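Local structure of A-adding tRNA nucleotidyltransferase (Aquifex aeolicus, 4WBY) at residues R118-N123 with K150-L155. The protein adds the terminal adenosine to tRNAs that end in CC, using ATP and magnesium, and so completes their CCA 3' end. Numbering follows the deposited sequence.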
loop_
_atom_site.group_PDB
_atom_site.type_symbol
_atom_site.label_atom_id
_atom_site.label_comp_id
_atom_site.label_asym_id
_atom_site.label_seq_id
_atom_site.Cartn_x
_atom_site.Cartn_y
_atom_site.Cartn_z
ATOM N N ARG A 118 -8.443 -18.832 -1.344
ATOM C CA ARG A 118 -7.964 -17.448 -1.440
ATOM C C ARG A 118 -9.063 -16.435 -1.098
ATOM O O ARG A 118 -10.158 -16.830 -0.695
ATOM C CB ARG A 118 -7.380 -17.214 -2.832
ATOM C CG ARG A 118 -6.044 -17.944 -2.976
ATOM C CD ARG A 118 -5.610 -18.187 -4.400
ATOM N NE ARG A 118 -4.461 -19.090 -4.410
ATOM C CZ ARG A 118 -3.193 -18.693 -4.455
ATOM N NH1 ARG A 118 -2.909 -17.396 -4.520
ATOM N NH2 ARG A 118 -2.210 -19.597 -4.458
ATOM N N ASP A 119 -8.799 -15.134 -1.203
ATOM C CA ASP A 119 -9.777 -14.208 -0.621
ATOM C C ASP A 119 -10.976 -13.865 -1.528
ATOM O O ASP A 119 -12.123 -14.055 -1.109
ATOM C CB ASP A 119 -9.112 -12.914 -0.114
ATOM C CG ASP A 119 -8.160 -12.249 -1.116
ATOM O OD1 ASP A 119 -8.114 -12.585 -2.320
ATOM O OD2 ASP A 119 -7.451 -11.324 -0.660
ATOM N N PHE A 120 -10.731 -13.397 -2.748
ATOM C CA PHE A 120 -11.808 -12.897 -3.606
ATOM C C PHE A 120 -11.710 -13.508 -4.987
ATOM O O PHE A 120 -10.627 -13.927 -5.405
ATOM C CB PHE A 120 -11.764 -11.365 -3.667
ATOM C CG PHE A 120 -11.679 -10.745 -2.313
ATOM C CD1 PHE A 120 -12.737 -10.879 -1.423
ATOM C CD2 PHE A 120 -10.529 -10.087 -1.896
ATOM C CE1 PHE A 120 -12.663 -10.361 -0.142
ATOM C CE2 PHE A 120 -10.446 -9.558 -0.616
ATOM C CZ PHE A 120 -11.513 -9.704 0.268
ATOM N N THR A 121 -12.840 -13.585 -5.689
ATOM C CA THR A 121 -12.862 -14.325 -6.946
ATOM C C THR A 121 -11.866 -13.772 -7.959
ATOM O O THR A 121 -11.267 -14.537 -8.719
ATOM C CB THR A 121 -14.261 -14.347 -7.581
ATOM O OG1 THR A 121 -14.692 -13.009 -7.840
ATOM C CG2 THR A 121 -15.272 -15.045 -6.659
ATOM N N ILE A 122 -11.657 -12.459 -7.966
ATOM C CA ILE A 122 -10.758 -11.888 -8.959
ATOM C C ILE A 122 -9.299 -12.223 -8.649
ATOM O O ILE A 122 -8.434 -12.050 -9.507
ATOM C CB ILE A 122 -10.927 -10.358 -9.095
ATOM C CG1 ILE A 122 -10.584 -9.638 -7.784
ATOM C CG2 ILE A 122 -12.329 -10.012 -9.617
ATOM C CD1 ILE A 122 -10.501 -8.118 -7.921
ATOM N N ASN A 123 -9.041 -12.718 -7.436
ATOM C CA ASN A 123 -7.699 -13.132 -7.015
ATOM C C ASN A 123 -7.505 -14.643 -7.006
ATOM O O ASN A 123 -6.472 -15.146 -6.536
ATOM C CB ASN A 123 -7.390 -12.590 -5.614
ATOM C CG ASN A 123 -7.358 -11.086 -5.570
ATOM O OD1 ASN A 123 -7.143 -10.424 -6.587
ATOM N ND2 ASN A 123 -7.572 -10.525 -4.379
ATOM N N LYS A 150 -17.141 -5.536 -12.127
ATOM C CA LYS A 150 -16.474 -4.681 -11.132
ATOM C C LYS A 150 -16.940 -5.004 -9.712
ATOM O O LYS A 150 -17.364 -4.125 -8.944
ATOM C CB LYS A 150 -16.701 -3.206 -11.458
ATOM C CG LYS A 150 -16.147 -2.819 -12.819
ATOM C CD LYS A 150 -16.405 -1.349 -13.071
ATOM C CE LYS A 150 -15.683 -0.858 -14.294
ATOM N NZ LYS A 150 -15.828 0.615 -14.495
ATOM N N VAL A 151 -16.809 -6.279 -9.359
ATOM C CA VAL A 151 -17.316 -6.800 -8.101
ATOM C C VAL A 151 -16.233 -7.492 -7.274
ATOM O O VAL A 151 -15.483 -8.331 -7.784
ATOM C CB VAL A 151 -18.474 -7.807 -8.358
ATOM C CG1 VAL A 151 -18.802 -8.591 -7.095
ATOM C CG2 VAL A 151 -19.706 -7.064 -8.890
ATOM N N ILE A 152 -16.161 -7.125 -5.996
ATOM C CA ILE A 152 -15.388 -7.861 -4.995
ATOM C C ILE A 152 -16.307 -8.883 -4.316
ATOM O O ILE A 152 -17.288 -8.518 -3.667
ATOM C CB ILE A 152 -14.768 -6.920 -3.937
ATOM C CG1 ILE A 152 -13.839 -5.890 -4.598
ATOM C CG2 ILE A 152 -14.027 -7.710 -2.867
ATOM C CD1 ILE A 152 -12.668 -6.480 -5.375
ATOM N N ARG A 153 -15.971 -10.159 -4.459
ATOM C CA ARG A 153 -16.801 -11.262 -3.996
ATOM C C ARG A 153 -15.944 -12.304 -3.301
ATOM O O ARG A 153 -14.943 -12.753 -3.869
ATOM C CB ARG A 153 -17.523 -11.911 -5.184
ATOM C CG ARG A 153 -18.562 -12.933 -4.788
ATOM C CD ARG A 153 -19.048 -13.743 -5.974
ATOM N NE ARG A 153 -19.499 -12.885 -7.065
ATOM C CZ ARG A 153 -20.711 -12.356 -7.168
ATOM N NH1 ARG A 153 -21.637 -12.600 -6.240
ATOM N NH2 ARG A 153 -20.992 -11.577 -8.206
ATOM N N VAL A 154 -16.327 -12.710 -2.088
ATOM C CA VAL A 154 -15.614 -13.801 -1.426
ATOM C C VAL A 154 -15.897 -15.151 -2.109
ATOM O O VAL A 154 -16.875 -15.304 -2.850
ATOM C CB VAL A 154 -15.968 -13.893 0.083
ATOM C CG1 VAL A 154 -15.439 -12.665 0.828
ATOM C CG2 VAL A 154 -17.473 -14.098 0.291
ATOM N N LEU A 155 -15.038 -16.126 -1.838
ATOM C CA LEU A 155 -15.126 -17.446 -2.469
ATOM C C LEU A 155 -16.127 -18.380 -1.802
ATOM O O LEU A 155 -16.577 -19.359 -2.414
ATOM C CB LEU A 155 -13.745 -18.113 -2.483
ATOM C CG LEU A 155 -12.580 -17.288 -3.044
ATOM C CD1 LEU A 155 -11.352 -18.155 -3.245
ATOM C CD2 LEU A 155 -12.953 -16.619 -4.337
HETATM O O HOH W 1 -12.987 -16.117 0.333
HETATM O O HOH W 2 -14.082 -10.606 -6.638
#
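The phenyl ring of Phe120 is packed tightly against Ile152 and Val154. CG2 of Ile152 lies over one face, 4.0 Å from the ring centroid and 21° off its normal, a CH-pi contact. CG1 of Val154 meets the ring rim at CE1, 3.7 Å away. The opposite face rests on CB of Asp119. Away from the ring, CD1 of Ile152 touches CD1 of Ile122, whose CG1 branch, set between its own N and carbonyl carbon (chi1 62°), extends to it. Helix 165-177 also packs here, Ala170 against Phe120 and Leu177 against Ile122. In one of two conformers, Leu155 CD2 lies 3.6 Å from Thr121 CG2.

One direct hydrogen bond joins the backbones, from Thr121 N to Arg153 O (2.9 Å, C=O...N angle 168°). Both segments lie in the region of the poly A polymerase head-domain family, and strand 151-152 pairs in parallel with 180-181. Arg118, Asp119 and Asn123 bind ATP. Asp119 OD1 accepts from Phe120 N and from Asn123 ND2 (3.0 Å), both on one face of the carboxylate. Its OD2 forms a salt bridge with Arg169, another ATP-binding residue.

One water donates to Thr121 OG1 and Val151 O and accepts from Arg153 N (2.9 Å). A second lies 2.7 Å from Asp119 O and accepts from Leu155 N. The looser side is the partly exposed arm of Arg153. Asp146 OD2 shares a hydrogen bond with Thr121 OG1 and a salt bridge with Arg153 NE, while Arg153 NH1 bonds a glycerol.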